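Local coordinates for kelch repeat and BTB domain-containing protein A55 (Vaccinia virus WR, PDB 6I2M) that probably serves as a substrate-specific adapter of CUL3-containing E3 ubiquitin ligases, directing host proteins to ubiquitination and proteasomal degradation, at residues P83-L95 / S105-N117. Residues are numbered along the deposited sequence; the frame is centred on the assembly and turned at random.
Sequences PLSLTNDNVKYIL and SAITECENYILKN
Leu95 and Cys110 mark where the two backbones come nearest in an antiparallel helix pair: the short axes of 91-95 and 105-116 approach to 9.6 Å and run at 150° to each other. They belong to the helical hairpin of helices 91-101 and 104-116 that follows helix 69-79 in the BTB/POZ domain. Ahead of the first helix, the loop from Leu84 to Thr87 runs along the second, which illustrates how a helix can be covered by a helix and its leading loop together. Leu95 is the knob, set in a hole formed by Ile107, Cys110, Glu111 and Ile114. With its CG anti to the backbone N (chi1 -179°), the leucine fork spreads across that surface: CD1 reaches Cys110 CB at 3.8 Å, while CD2 meets the tip of Ile114. Cys110 SG lies between the helix and the loop, touched by Ile94 CG2 at 3.7 Å and by Leu86 CD2 from the loop. The other methyl of Leu86, CD1, lies against the carboxylate of Glu109.

Tyr113 closes the far end. Leu86 CB makes a CH-pi contact over one face of its ring, 3.8 Å from the centroid, and Asn117 ND2 lies above the centre of the opposite face. That amide is held by a hydrogen bond from Asn117 ND2 to Tyr113 O (2.9 Å), which also accepts the backbone N-H of Asn117 at the helix end. Val91 CG1 approaches the ring obliquely, 3.6 Å from Tyr113 CD1.

Helix 69-79 flanks one side, where Tyr78 touches Leu84 and hydrogen-bonds Glu109 OE2; the same oxygen is also hydrogen-bonded to Met1 N of the second subunit. Later in sequence, helix 120-132 packs Tyr129 on Leu95 and Phe126 on Ile114, and Ile138 of helix 136-147 also meets Leu95.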
loop_
_atom_site.group_PDB
_atom_site.type_symbol
_atom_site.label_atom_id
_atom_site.label_comp_id
_atom_site.label_asym_id
_atom_site.label_seq_id
_atom_site.Cartn_x
_atom_site.Cartn_y
_atom_site.Cartn_z
ATOM N N PRO A 83 -9.715 -6.057 5.424
ATOM C CA PRO A 83 -10.080 -7.224 4.598
ATOM C C PRO A 83 -11.592 -7.413 4.500
ATOM O O PRO A 83 -12.317 -7.092 5.444
ATOM C CB PRO A 83 -9.404 -8.407 5.312
ATOM C CG PRO A 83 -8.636 -7.820 6.469
ATOM C CD PRO A 83 -9.235 -6.484 6.752
ATOM N N LEU A 84 -12.066 -7.931 3.352
ATOM C CA LEU A 84 -13.487 -8.144 3.080
ATOM C C LEU A 84 -14.077 -9.318 3.870
ATOM O O LEU A 84 -13.633 -10.458 3.713
ATOM C CB LEU A 84 -13.718 -8.313 1.565
ATOM C CG LEU A 84 -15.053 -7.817 0.995
ATOM C CD1 LEU A 84 -15.148 -6.292 1.027
ATOM C CD2 LEU A 84 -15.224 -8.278 -0.437
ATOM N N SER A 85 -15.073 -9.023 4.731
ATOM C CA SER A 85 -15.771 -10.013 5.557
ATOM C C SER A 85 -16.913 -10.635 4.736
ATOM O O SER A 85 -18.083 -10.271 4.892
ATOM C CB SER A 85 -16.282 -9.375 6.847
ATOM O OG SER A 85 -15.220 -8.815 7.602
ATOM N N LEU A 86 -16.543 -11.556 3.831
ATOM C CA LEU A 86 -17.442 -12.240 2.900
ATOM C C LEU A 86 -18.404 -13.219 3.582
ATOM O O LEU A 86 -17.972 -14.073 4.358
ATOM C CB LEU A 86 -16.634 -12.975 1.811
ATOM C CG LEU A 86 -15.637 -12.141 1.003
ATOM C CD1 LEU A 86 -14.256 -12.767 1.036
ATOM C CD2 LEU A 86 -16.095 -11.979 -0.427
ATOM N N THR A 87 -19.711 -13.088 3.276
ATOM C CA THR A 87 -20.804 -13.953 3.751
ATOM C C THR A 87 -21.765 -14.227 2.591
ATOM O O THR A 87 -21.963 -13.351 1.750
ATOM C CB THR A 87 -21.537 -13.373 4.978
ATOM O OG1 THR A 87 -21.895 -12.012 4.743
ATOM C CG2 THR A 87 -20.734 -13.497 6.266
ATOM N N ASN A 88 -22.370 -15.433 2.561
ATOM C CA ASN A 88 -23.297 -15.917 1.523
ATOM C C ASN A 88 -24.409 -14.928 1.114
ATOM O O ASN A 88 -24.851 -14.963 -0.037
ATOM C CB ASN A 88 -23.912 -17.260 1.948
ATOM C CG ASN A 88 -24.707 -17.965 0.872
ATOM O OD1 ASN A 88 -24.196 -18.304 -0.202
ATOM N ND2 ASN A 88 -25.980 -18.209 1.143
ATOM N N ASP A 89 -24.847 -14.055 2.039
ATOM C CA ASP A 89 -25.914 -13.084 1.791
ATOM C C ASP A 89 -25.455 -11.784 1.114
ATOM O O ASP A 89 -26.185 -11.272 0.263
ATOM C CB ASP A 89 -26.687 -12.777 3.085
ATOM C CG ASP A 89 -27.390 -13.981 3.682
ATOM O OD1 ASP A 89 -28.383 -14.449 3.080
ATOM O OD2 ASP A 89 -26.953 -14.452 4.754
ATOM N N ASN A 90 -24.271 -11.246 1.484
ATOM C CA ASN A 90 -23.776 -9.983 0.920
ATOM C C ASN A 90 -22.928 -10.130 -0.359
ATOM O O ASN A 90 -22.883 -9.181 -1.146
ATOM C CB ASN A 90 -23.028 -9.140 1.971
ATOM C CG ASN A 90 -21.782 -9.739 2.593
ATOM O OD1 ASN A 90 -21.053 -10.541 1.998
ATOM N ND2 ASN A 90 -21.485 -9.320 3.813
ATOM N N VAL A 91 -22.271 -11.300 -0.571
ATOM C CA VAL A 91 -21.398 -11.584 -1.733
ATOM C C VAL A 91 -22.097 -11.380 -3.090
ATOM O O VAL A 91 -21.435 -11.021 -4.067
ATOM C CB VAL A 91 -20.699 -12.970 -1.674
ATOM C CG1 VAL A 91 -19.629 -12.999 -0.592
ATOM C CG2 VAL A 91 -21.695 -14.119 -1.504
ATOM N N LYS A 92 -23.422 -11.609 -3.135
ATOM C CA LYS A 92 -24.280 -11.449 -4.307
ATOM C C LYS A 92 -24.289 -9.980 -4.762
ATOM O O LYS A 92 -24.204 -9.708 -5.960
ATOM C CB LYS A 92 -25.704 -11.915 -3.954
ATOM C CG LYS A 92 -26.594 -12.229 -5.147
ATOM C CD LYS A 92 -27.980 -12.669 -4.692
ATOM C CE LYS A 92 -28.899 -12.953 -5.853
ATOM N NZ LYS A 92 -30.250 -13.371 -5.397
ATOM N N TYR A 93 -24.354 -9.043 -3.797
ATOM C CA TYR A 93 -24.401 -7.603 -4.057
ATOM C C TYR A 93 -23.016 -6.954 -4.173
ATOM O O TYR A 93 -22.884 -5.967 -4.898
ATOM C CB TYR A 93 -25.276 -6.883 -3.015
ATOM C CG TYR A 93 -26.660 -7.485 -2.871
ATOM C CD1 TYR A 93 -27.670 -7.190 -3.783
ATOM C CD2 TYR A 93 -26.955 -8.360 -1.830
ATOM C CE1 TYR A 93 -28.940 -7.752 -3.663
ATOM C CE2 TYR A 93 -28.223 -8.928 -1.699
ATOM C CZ TYR A 93 -29.213 -8.620 -2.618
ATOM O OH TYR A 93 -30.464 -9.174 -2.491
ATOM N N ILE A 94 -21.991 -7.505 -3.480
ATOM C CA ILE A 94 -20.613 -6.986 -3.524
ATOM C C ILE A 94 -19.985 -7.246 -4.910
ATOM O O ILE A 94 -19.299 -6.367 -5.434
ATOM C CB ILE A 94 -19.732 -7.478 -2.329
ATOM C CG1 ILE A 94 -20.347 -7.036 -0.977
ATOM C CG2 ILE A 94 -18.277 -6.967 -2.443
ATOM C CD1 ILE A 94 -19.859 -7.800 0.259
ATOM N N LEU A 95 -20.269 -8.418 -5.516
ATOM C CA LEU A 95 -19.774 -8.789 -6.845
ATOM C C LEU A 95 -20.342 -7.881 -7.949
ATOM O O LEU A 95 -19.587 -7.472 -8.833
ATOM C CB LEU A 95 -20.049 -10.281 -7.142
ATOM C CG LEU A 95 -19.574 -10.837 -8.498
ATOM C CD1 LEU A 95 -18.063 -10.992 -8.547
ATOM C CD2 LEU A 95 -20.225 -12.163 -8.794
ATOM N N SER A 105 -9.166 -6.818 -7.902
ATOM C CA SER A 105 -8.822 -7.379 -6.595
ATOM C C SER A 105 -10.046 -7.917 -5.847
ATOM O O SER A 105 -9.937 -8.918 -5.137
ATOM C CB SER A 105 -8.116 -6.327 -5.749
ATOM O OG SER A 105 -6.892 -5.926 -6.343
ATOM N N ALA A 106 -11.202 -7.251 -6.009
ATOM C CA ALA A 106 -12.459 -7.616 -5.359
ATOM C C ALA A 106 -13.322 -8.569 -6.184
ATOM O O ALA A 106 -14.031 -9.387 -5.596
ATOM C CB ALA A 106 -13.242 -6.369 -5.007
ATOM N N ILE A 107 -13.274 -8.464 -7.534
ATOM C CA ILE A 107 -14.050 -9.329 -8.431
ATOM C C ILE A 107 -13.562 -10.788 -8.335
ATOM O O ILE A 107 -14.382 -11.703 -8.406
ATOM C CB ILE A 107 -14.127 -8.784 -9.894
ATOM C CG1 ILE A 107 -15.341 -9.370 -10.655
ATOM C CG2 ILE A 107 -12.808 -8.962 -10.675
ATOM C CD1 ILE A 107 -15.817 -8.568 -11.884
ATOM N N THR A 108 -12.243 -10.995 -8.123
ATOM C CA THR A 108 -11.639 -12.324 -7.984
ATOM C C THR A 108 -11.964 -12.942 -6.622
ATOM O O THR A 108 -12.380 -14.099 -6.577
ATOM C CB THR A 108 -10.133 -12.308 -8.302
ATOM O OG1 THR A 108 -9.489 -11.293 -7.531
ATOM C CG2 THR A 108 -9.844 -12.110 -9.788
ATOM N N GLU A 109 -11.807 -12.165 -5.523
ATOM C CA GLU A 109 -12.085 -12.601 -4.147
ATOM C C GLU A 109 -13.554 -13.015 -3.948
ATOM O O GLU A 109 -13.822 -13.965 -3.210
ATOM C CB GLU A 109 -11.668 -11.521 -3.131
ATOM C CG GLU A 109 -11.443 -12.055 -1.725
ATOM C CD GLU A 109 -10.834 -11.070 -0.747
ATOM O OE1 GLU A 109 -11.556 -10.617 0.170
ATOM O OE2 GLU A 109 -9.629 -10.757 -0.889
ATOM N N CYS A 110 -14.492 -12.315 -4.622
ATOM C CA CYS A 110 -15.925 -12.607 -4.563
ATOM C C CYS A 110 -16.271 -13.859 -5.363
ATOM O O CYS A 110 -17.002 -14.707 -4.854
ATOM C CB CYS A 110 -16.754 -11.406 -5.010
ATOM S SG CYS A 110 -16.811 -10.058 -3.805
ATOM N N GLU A 111 -15.739 -13.979 -6.603
ATOM C CA GLU A 111 -15.953 -15.132 -7.487
ATOM C C GLU A 111 -15.413 -16.420 -6.864
ATOM O O GLU A 111 -16.103 -17.439 -6.902
ATOM C CB GLU A 111 -15.324 -14.906 -8.871
ATOM C CG GLU A 111 -16.188 -14.085 -9.815
ATOM C CD GLU A 111 -15.717 -14.009 -11.257
ATOM O OE1 GLU A 111 -14.488 -13.934 -11.490
ATOM O OE2 GLU A 111 -16.587 -14.011 -12.157
ATOM N N ASN A 112 -14.203 -16.359 -6.262
ATOM C CA ASN A 112 -13.556 -17.495 -5.596
ATOM C C ASN A 112 -14.358 -17.988 -4.391
ATOM O O ASN A 112 -14.412 -19.194 -4.164
ATOM C CB ASN A 112 -12.117 -17.158 -5.189
ATOM C CG ASN A 112 -11.137 -17.016 -6.335
ATOM O OD1 ASN A 112 -11.404 -17.377 -7.490
ATOM N ND2 ASN A 112 -9.965 -16.482 -6.034
ATOM N N TYR A 113 -14.991 -17.060 -3.639
ATOM C CA TYR A 113 -15.828 -17.367 -2.473
ATOM C C TYR A 113 -17.129 -18.052 -2.911
ATOM O O TYR A 113 -17.574 -18.988 -2.244
ATOM C CB TYR A 113 -16.130 -16.086 -1.670
ATOM C CG TYR A 113 -16.849 -16.323 -0.357
ATOM C CD1 TYR A 113 -18.240 -16.311 -0.288
ATOM C CD2 TYR A 113 -16.140 -16.525 0.824
ATOM C CE1 TYR A 113 -18.908 -16.517 0.918
ATOM C CE2 TYR A 113 -16.797 -16.730 2.037
ATOM C CZ TYR A 113 -18.183 -16.727 2.079
ATOM O OH TYR A 113 -18.837 -16.931 3.270
ATOM N N ILE A 114 -17.738 -17.571 -4.017
ATOM C CA ILE A 114 -18.979 -18.102 -4.591
ATOM C C ILE A 114 -18.756 -19.527 -5.126
ATOM O O ILE A 114 -19.550 -20.414 -4.816
ATOM C CB ILE A 114 -19.600 -17.115 -5.634
ATOM C CG1 ILE A 114 -20.149 -15.848 -4.927
ATOM C CG2 ILE A 114 -20.699 -17.781 -6.488
ATOM C CD1 ILE A 114 -20.265 -14.580 -5.798
ATOM N N LEU A 115 -17.658 -19.746 -5.882
ATOM C CA LEU A 115 -17.289 -21.051 -6.451
ATOM C C LEU A 115 -16.940 -22.091 -5.372
ATOM O O LEU A 115 -17.260 -23.269 -5.538
ATOM C CB LEU A 115 -16.121 -20.908 -7.447
ATOM C CG LEU A 115 -16.422 -20.215 -8.779
ATOM C CD1 LEU A 115 -15.171 -19.574 -9.351
ATOM C CD2 LEU A 115 -17.016 -21.181 -9.788
ATOM N N LYS A 116 -16.287 -21.647 -4.276
ATOM C CA LYS A 116 -15.879 -22.484 -3.140
ATOM C C LYS A 116 -17.095 -22.912 -2.307
ATOM O O LYS A 116 -17.221 -24.092 -1.976
ATOM C CB LYS A 116 -14.853 -21.729 -2.266
ATOM C CG LYS A 116 -14.358 -22.473 -1.029
ATOM C CD LYS A 116 -13.649 -21.524 -0.073
ATOM C CE LYS A 116 -13.352 -22.162 1.261
ATOM N NZ LYS A 116 -12.731 -21.196 2.204
ATOM N N ASN A 117 -17.976 -21.950 -1.966
ATOM C CA ASN A 117 -19.172 -22.179 -1.150
ATOM C C ASN A 117 -20.444 -22.458 -1.980
ATOM O O ASN A 117 -21.555 -22.246 -1.487
ATOM C CB ASN A 117 -19.378 -21.014 -0.169
ATOM C CG ASN A 117 -18.252 -20.840 0.819
ATOM O OD1 ASN A 117 -18.175 -21.529 1.841
ATOM N ND2 ASN A 117 -17.354 -19.910 0.537
#